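Local coordinates for segregation and condensation protein B (Mycobacterium tuberculosis, PDB 2Z99) that probably takes part in chromosome condensation and partition during cell division, as the ScpB subunit of the segregation and condensation complex, at residues D28-A33 and R75-A80; A94-T99 and L136-I141; V108-Q113 and F155-L160. One frame throughout, in Å; residues are numbered along the deposited sequence.

Interaction 1: D28-A33 and R75-A80; sequences DTPVTA and RMYTRA
The guanidinium of R75 carries T29 CA on one face, over its centre and 4.0 Å above the plane. D28 O lies over that same face. D28 O comes within 2.9 Å of R75 NH2, at an angle too poor for a hydrogen bond. P30 CD meets the group obliquely, 3.8 Å from R75 NH1. The Y77 ring reaches the loop through its hydroxyl, with Y77 OH 4.0 Å from P30 CG.

R75 CG stands anti to the backbone N (chi1 -178°), and the chain runs on extended to NE. This extended chain crosses P30 obliquely, with R75 CD 3.9 Å from P30 CD. The carboxylate of D28 stays apart, with D28 OD1 4.9 Å from R75 NH2. At that range its charge may add a weak attraction.

Around the contact, V31 pairs by backbone with W74, and R75 pairs with R68. The loop 28-33 thus runs beside strand 73-78, which forms an antiparallel hairpin with strand 65-70. The hairpin follows three helices. This order, with the link between the first two helices pairing at the side of the hairpin, is consistent with the wing of a winged-helix domain.

Interaction 2: A94-T99 and L136-I141; sequences ARTKLT and LARGLI
R138 reaches across to T96 and fits between R95 and L98. This is the tight part of the contact. R95 CB lies over one face of the R138 guanidinium, 3.9 Å above the plane and toward the rim. L98 CD2 covers the opposite face, 3.6 Å from the plane and again toward the rim. T96 O comes in at the edge, slightly out of the plane. R138 NH2 donates to T96 O at 2.7 Å, with an N-H...O angle of 147°. R138 NH1 adds a weak bond to T96 O at 3.2 Å. One carbonyl oxygen is thus held by both terminal nitrogens, which should limit rotation of the group.

The arginine starts from a helix end. Helix 129-137 closes in a Schellman motif: G139 has positive phi, and G139 N bonds back to L136 O. The R138 chain is extended from CG to NE and carries the guanidinium from the helix end across to the loop. That loop joins helix 83-94 to helix 100-112, probably the first helix of a second winged-helix domain. T99 caps helix 100-112 through A102 N, and L98 also packs on L103.

The other side is looser and faces solvent. R95 is exposed and slides past R138 in the opposite direction. The two guanidinium planes are only 12° apart, yet the groups are not stacked: the R95 guanidinium lies over R138 CG, with R95 NH1 3.9 Å from that carbon. R95 NE and R138 NE remain 4.7 Å apart, so the like charges may repel mildly. R95 NH2 approaches A137 O no closer than 3.5 Å, from an oblique direction. K97 is exposed, and its side chain starts away from the helix end.

Interaction 3: V108-Q113 and F155-L160; sequences VVAYRQ and FATTEL
V109, A110 and T157 make the apolar part of the contact. V109 CG1 stands anti to the backbone N (chi1 168°) and rests on the strand backbone, 3.9 Å from A156 C. V109 CG1 is 4.0 Å from T157 CG2 and 4.4 Å from F155 CB. The F155 ring itself turns elsewhere, to M132 and L136 of helix 129-137. T157 CG2 packs on A110, 3.4 Å from A110 CA, and also touches A110 CB. V109 is further enclosed by I141 and V120.

The polar part belongs to Q113, the residue that leaves helix 100-112 with positive phi. Its side chain bends at chi2 (64°) and crosses that of T157 at about a right angle. Q113 CG lies 3.9 Å from A156 CB. Q113 CD lies 3.6 Å from T157 OG1. The amide thus sits against the T157 hydroxyl and backbone, but its two ends are probably exchanged in the model, so its bonding there is doubtful.

The axes of the short helix and strand segments come within 7.0 Å and run at 95°. The strand is held by other partners: F155 pairs with V115, and A156 with T142. The end of helix 100-112 crosses strand 153-157, the middle strand of a three-stranded antiparallel sheet, as expected for a winged-helix domain.

The chemistry is uneven along the helix. Methyls of V109, A110 and T157 meet between helix and strand, and V109 and F155 are buried. Apolar packing therefore probably carries most of this contact. The Q113 end is partly exposed and its amide orientation uncertain, so it cannot be credited with specific bonds.

Interaction 1 closes first along the chain. It joins the loop after helix 13-26 to strand 73-78 of the hairpin. Helix 83-94 then leads away to interactions 2 and 3, whose segments alternate and whose centres are 14 Å apart. Interaction 1 is 35 Å from interaction 2 and 48 Å from interaction 3, centre to centre, on the opposite side of the chain's centre. Segment 94-99 leads into helix 100-112, whose end carries segment 108-113; strands 141-146 and 153-157 are neighbours in one sheet. G139 O meets T158 OG1 at 2.6 Å, a probable hydrogen bond. The spacing is consistent with two winged-helix domains, joined through helix 83-94 and the loop 94-99.

Interaction 1: D28-A33 and R75-A80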
# COMPACT_ATOMS: atom_id res chain seq x y z
N ASP A 28 5.18 1.98 1.25
CA ASP A 28 4.36 2.65 0.25
C ASP A 28 5.24 3.44 -0.72
O ASP A 28 4.74 4.17 -1.58
CB ASP A 28 3.37 3.59 0.95
CG ASP A 28 2.05 3.73 0.19
OD1 ASP A 28 1.41 2.69 -0.09
OD2 ASP A 28 1.66 4.87 -0.10
N THR A 29 6.55 3.28 -0.58
CA THR A 29 7.52 3.96 -1.43
C THR A 29 8.75 3.07 -1.45
O THR A 29 8.95 2.29 -0.54
CB THR A 29 7.94 5.35 -0.86
OG1 THR A 29 8.85 5.18 0.24
CG2 THR A 29 6.74 6.12 -0.36
N PRO A 30 9.59 3.18 -2.48
CA PRO A 30 10.78 2.33 -2.51
C PRO A 30 11.59 2.47 -1.23
O PRO A 30 11.62 3.53 -0.61
CB PRO A 30 11.55 2.87 -3.72
CG PRO A 30 10.46 3.30 -4.64
CD PRO A 30 9.47 3.98 -3.72
N VAL A 31 12.21 1.36 -0.82
CA VAL A 31 13.08 1.35 0.35
C VAL A 31 14.47 1.11 -0.19
O VAL A 31 14.64 0.65 -1.33
CB VAL A 31 12.78 0.20 1.34
CG1 VAL A 31 11.74 0.62 2.32
CG2 VAL A 31 12.35 -1.05 0.58
N THR A 32 15.47 1.42 0.61
CA THR A 32 16.84 1.24 0.18
C THR A 32 17.41 -0.04 0.79
O THR A 32 16.97 -0.48 1.85
CB THR A 32 17.70 2.44 0.61
OG1 THR A 32 19.03 2.27 0.11
CG2 THR A 32 17.75 2.56 2.12
N ALA A 33 18.37 -0.63 0.10
CA ALA A 33 19.01 -1.84 0.59
C ALA A 33 19.53 -1.54 2.00
O ALA A 33 19.41 -2.37 2.91
CB ALA A 33 20.15 -2.23 -0.32
N ARG A 75 11.31 -2.04 -4.46
CA ARG A 75 9.87 -2.04 -4.23
C ARG A 75 9.17 -3.13 -5.05
O ARG A 75 9.60 -3.44 -6.15
CB ARG A 75 9.31 -0.67 -4.61
CG ARG A 75 7.82 -0.46 -4.40
CD ARG A 75 7.41 0.93 -4.91
NE ARG A 75 6.10 1.33 -4.39
CZ ARG A 75 5.50 2.50 -4.61
NH1 ARG A 75 6.07 3.44 -5.36
NH2 ARG A 75 4.31 2.72 -4.06
N MET A 76 8.11 -3.71 -4.50
CA MET A 76 7.35 -4.72 -5.23
C MET A 76 6.35 -4.05 -6.16
O MET A 76 5.52 -3.24 -5.71
CB MET A 76 6.59 -5.63 -4.26
CG MET A 76 7.47 -6.43 -3.35
SD MET A 76 6.62 -7.82 -2.67
CE MET A 76 5.96 -7.10 -1.20
N TYR A 77 6.42 -4.37 -7.44
CA TYR A 77 5.51 -3.82 -8.45
C TYR A 77 4.65 -4.92 -9.07
O TYR A 77 4.91 -6.11 -8.92
CB TYR A 77 6.30 -3.15 -9.58
CG TYR A 77 7.13 -1.96 -9.17
CD1 TYR A 77 8.14 -2.10 -8.22
CD2 TYR A 77 6.89 -0.70 -9.71
CE1 TYR A 77 8.89 -1.00 -7.80
CE2 TYR A 77 7.64 0.41 -9.30
CZ TYR A 77 8.63 0.25 -8.35
OH TYR A 77 9.35 1.34 -7.91
N THR A 78 3.62 -4.49 -9.79
CA THR A 78 2.75 -5.39 -10.52
C THR A 78 3.49 -5.70 -11.82
O THR A 78 3.96 -4.79 -12.51
CB THR A 78 1.41 -4.71 -10.83
OG1 THR A 78 0.46 -5.09 -9.83
CG2 THR A 78 0.92 -5.09 -12.22
N ARG A 79 3.61 -6.98 -12.16
CA ARG A 79 4.32 -7.35 -13.38
C ARG A 79 3.55 -6.83 -14.59
O ARG A 79 2.33 -6.98 -14.68
CB ARG A 79 4.51 -8.87 -13.44
CG ARG A 79 5.61 -9.32 -14.40
CD ARG A 79 5.97 -10.80 -14.21
NE ARG A 79 6.65 -11.07 -12.94
CZ ARG A 79 7.94 -10.84 -12.71
NH1 ARG A 79 8.71 -10.35 -13.66
NH2 ARG A 79 8.45 -11.09 -11.51
N ALA A 80 4.28 -6.20 -15.51
CA ALA A 80 3.71 -5.60 -16.72
C ALA A 80 2.46 -6.23 -17.32
O ALA A 80 1.38 -5.62 -17.30
CB ALA A 80 4.80 -5.49 -17.80

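Interaction 2: A94-T99 and L136-I141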
# COMPACT_ATOMS: atom_id res chain seq x y z
N ALA A 94 -15.40 2.22 -8.95
CA ALA A 94 -15.91 3.52 -9.37
C ALA A 94 -17.42 3.64 -9.18
O ALA A 94 -17.92 4.65 -8.68
CB ALA A 94 -15.55 3.77 -10.83
N ARG A 95 -18.15 2.61 -9.57
CA ARG A 95 -19.60 2.63 -9.44
C ARG A 95 -20.12 1.63 -8.43
O ARG A 95 -19.94 0.42 -8.58
CB ARG A 95 -20.26 2.40 -10.80
CG ARG A 95 -20.16 3.60 -11.72
CD ARG A 95 -20.66 3.29 -13.11
NE ARG A 95 -20.67 4.48 -13.95
CZ ARG A 95 -20.77 4.46 -15.27
NH1 ARG A 95 -20.88 3.30 -15.91
NH2 ARG A 95 -20.78 5.60 -15.95
N THR A 96 -20.78 2.15 -7.40
CA THR A 96 -21.36 1.32 -6.36
C THR A 96 -22.60 0.61 -6.91
O THR A 96 -23.10 0.97 -7.97
CB THR A 96 -21.75 2.18 -5.12
OG1 THR A 96 -22.64 3.23 -5.52
CG2 THR A 96 -20.50 2.80 -4.50
N LYS A 97 -23.08 -0.40 -6.19
CA LYS A 97 -24.26 -1.16 -6.61
C LYS A 97 -25.47 -0.24 -6.81
O LYS A 97 -25.45 0.93 -6.43
CB LYS A 97 -24.56 -2.23 -5.55
CG LYS A 97 -25.88 -2.99 -5.73
CD LYS A 97 -25.95 -3.72 -7.06
CE LYS A 97 -27.30 -4.38 -7.26
NZ LYS A 97 -27.39 -5.06 -8.58
N LEU A 98 -26.53 -0.77 -7.42
CA LEU A 98 -27.74 0.00 -7.65
C LEU A 98 -28.66 -0.07 -6.43
O LEU A 98 -28.90 -1.15 -5.88
CB LEU A 98 -28.50 -0.50 -8.89
CG LEU A 98 -28.04 -0.05 -10.28
CD1 LEU A 98 -28.91 -0.70 -11.35
CD2 LEU A 98 -28.12 1.46 -10.39
N THR A 99 -29.17 1.08 -6.02
CA THR A 99 -30.08 1.16 -4.89
C THR A 99 -31.40 0.52 -5.28
O THR A 99 -31.68 0.36 -6.47
CB THR A 99 -30.32 2.63 -4.49
OG1 THR A 99 -30.93 3.33 -5.59
CG2 THR A 99 -29.01 3.31 -4.14
N LEU A 136 -28.84 5.73 -17.31
CA LEU A 136 -28.39 6.08 -18.65
C LEU A 136 -26.88 5.93 -18.78
O LEU A 136 -26.39 5.25 -19.68
CB LEU A 136 -28.79 7.52 -18.99
CG LEU A 136 -30.28 7.81 -19.14
CD1 LEU A 136 -30.48 9.29 -19.39
CD2 LEU A 136 -30.86 6.98 -20.28
N ALA A 137 -26.14 6.58 -17.89
CA ALA A 137 -24.69 6.53 -17.90
C ALA A 137 -24.17 5.10 -17.83
O ALA A 137 -23.15 4.77 -18.43
CB ALA A 137 -24.13 7.34 -16.75
N ARG A 138 -24.87 4.24 -17.08
CA ARG A 138 -24.45 2.85 -16.96
C ARG A 138 -24.94 2.01 -18.14
O ARG A 138 -24.78 0.79 -18.13
CB ARG A 138 -24.98 2.22 -15.67
CG ARG A 138 -24.51 2.89 -14.42
CD ARG A 138 -24.91 2.08 -13.22
NE ARG A 138 -24.50 2.72 -11.98
CZ ARG A 138 -24.37 2.09 -10.82
NH1 ARG A 138 -24.62 0.78 -10.75
NH2 ARG A 138 -23.99 2.75 -9.74
N GLY A 139 -25.56 2.67 -19.12
CA GLY A 139 -26.05 2.00 -20.30
C GLY A 139 -27.12 0.95 -20.09
O GLY A 139 -27.29 0.06 -20.93
N LEU A 140 -27.86 1.03 -18.99
CA LEU A 140 -28.93 0.06 -18.75
C LEU A 140 -30.19 0.42 -19.53
O LEU A 140 -31.04 -0.44 -19.80
CB LEU A 140 -29.25 -0.04 -17.26
CG LEU A 140 -28.32 -0.94 -16.43
CD1 LEU A 140 -28.07 -2.24 -17.18
CD2 LEU A 140 -27.03 -0.22 -16.17
N ILE A 141 -30.33 1.69 -19.90
CA ILE A 141 -31.48 2.15 -20.67
C ILE A 141 -30.97 3.23 -21.59
O ILE A 141 -29.85 3.72 -21.41
CB ILE A 141 -32.60 2.78 -19.77
CG1 ILE A 141 -32.07 4.06 -19.11
CG2 ILE A 141 -33.09 1.75 -18.74
CD1 ILE A 141 -33.11 4.84 -18.31

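Interaction 3: V108-Q113 and F155-L160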
# COMPACT_ATOMS: atom_id res chain seq x y z
N VAL A 108 -39.51 -0.51 -14.09
CA VAL A 108 -40.60 0.21 -14.70
C VAL A 108 -40.32 0.38 -16.19
O VAL A 108 -41.18 0.11 -17.02
CB VAL A 108 -40.82 1.59 -14.03
CG1 VAL A 108 -41.87 2.39 -14.78
CG2 VAL A 108 -41.25 1.39 -12.60
N VAL A 109 -39.11 0.82 -16.53
CA VAL A 109 -38.74 1.01 -17.93
C VAL A 109 -38.73 -0.32 -18.65
O VAL A 109 -39.19 -0.42 -19.78
CB VAL A 109 -37.33 1.63 -18.08
CG1 VAL A 109 -36.88 1.55 -19.53
CG2 VAL A 109 -37.35 3.09 -17.64
N ALA A 110 -38.20 -1.33 -17.97
CA ALA A 110 -38.11 -2.67 -18.55
C ALA A 110 -39.47 -3.25 -18.93
O ALA A 110 -39.65 -3.70 -20.06
CB ALA A 110 -37.42 -3.60 -17.57
N TYR A 111 -40.40 -3.22 -17.99
CA TYR A 111 -41.74 -3.76 -18.21
C TYR A 111 -42.69 -2.90 -19.03
O TYR A 111 -43.67 -3.40 -19.58
CB TYR A 111 -42.37 -4.10 -16.86
CG TYR A 111 -41.83 -5.37 -16.21
CD1 TYR A 111 -42.28 -6.63 -16.61
CD2 TYR A 111 -40.88 -5.30 -15.19
CE1 TYR A 111 -41.82 -7.80 -15.99
CE2 TYR A 111 -40.40 -6.47 -14.56
CZ TYR A 111 -40.88 -7.71 -14.97
OH TYR A 111 -40.44 -8.86 -14.35
N ARG A 112 -42.43 -1.60 -19.12
CA ARG A 112 -43.29 -0.71 -19.90
C ARG A 112 -42.50 -0.20 -21.10
O ARG A 112 -42.97 0.66 -21.85
CB ARG A 112 -43.76 0.47 -19.06
CG ARG A 112 -44.85 0.17 -18.05
CD ARG A 112 -45.32 1.46 -17.39
NE ARG A 112 -46.59 1.31 -16.68
CZ ARG A 112 -46.76 0.58 -15.58
NH1 ARG A 112 -45.73 -0.09 -15.05
NH2 ARG A 112 -47.95 0.51 -15.00
N GLN A 113 -41.31 -0.77 -21.27
CA GLN A 113 -40.38 -0.43 -22.34
C GLN A 113 -40.58 0.95 -22.95
O GLN A 113 -40.19 1.94 -22.33
CB GLN A 113 -40.37 -1.51 -23.40
CG GLN A 113 -39.06 -1.59 -24.16
CD GLN A 113 -37.91 -1.99 -23.26
OE1 GLN A 113 -38.11 -2.59 -22.21
NE2 GLN A 113 -36.70 -1.67 -23.69
N PHE A 155 -38.08 5.81 -23.64
CA PHE A 155 -36.91 5.05 -23.21
C PHE A 155 -37.11 3.55 -23.31
O PHE A 155 -38.23 3.05 -23.36
CB PHE A 155 -36.54 5.38 -21.76
CG PHE A 155 -36.02 6.77 -21.56
CD1 PHE A 155 -36.90 7.85 -21.46
CD2 PHE A 155 -34.65 7.02 -21.54
CE1 PHE A 155 -36.42 9.14 -21.34
CE2 PHE A 155 -34.16 8.31 -21.42
CZ PHE A 155 -35.05 9.37 -21.32
N ALA A 156 -35.99 2.83 -23.31
CA ALA A 156 -36.02 1.39 -23.35
C ALA A 156 -34.76 0.83 -22.74
O ALA A 156 -33.75 1.53 -22.61
CB ALA A 156 -36.15 0.91 -24.79
N THR A 157 -34.83 -0.42 -22.32
CA THR A 157 -33.69 -1.09 -21.74
C THR A 157 -32.80 -1.46 -22.91
O THR A 157 -33.28 -1.83 -23.98
CB THR A 157 -34.11 -2.35 -21.00
OG1 THR A 157 -34.82 -3.22 -21.89
CG2 THR A 157 -35.00 -2.00 -19.83
N THR A 158 -31.49 -1.35 -22.72
CA THR A 158 -30.53 -1.66 -23.76
C THR A 158 -30.36 -3.16 -23.90
O THR A 158 -31.14 -3.94 -23.36
CB THR A 158 -29.17 -1.05 -23.43
OG1 THR A 158 -28.65 -1.67 -22.24
CG2 THR A 158 -29.32 0.45 -23.19
N GLU A 159 -29.33 -3.56 -24.65
CA GLU A 159 -29.02 -4.97 -24.86
C GLU A 159 -28.18 -5.41 -23.66
O GLU A 159 -28.32 -6.53 -23.16
CB GLU A 159 -28.20 -5.14 -26.14
CG GLU A 159 -28.84 -4.53 -27.39
CD GLU A 159 -30.14 -5.21 -27.78
OE1 GLU A 159 -30.13 -6.44 -27.99
OE2 GLU A 159 -31.17 -4.50 -27.87
N LEU A 160 -27.32 -4.51 -23.20
CA LEU A 160 -26.46 -4.76 -22.06
C LEU A 160 -27.32 -5.10 -20.85
O LEU A 160 -26.92 -5.88 -19.99
CB LEU A 160 -25.61 -3.51 -21.78
CG LEU A 160 -24.39 -3.64 -20.87
CD1 LEU A 160 -23.65 -2.30 -20.85
CD2 LEU A 160 -24.80 -4.05 -19.46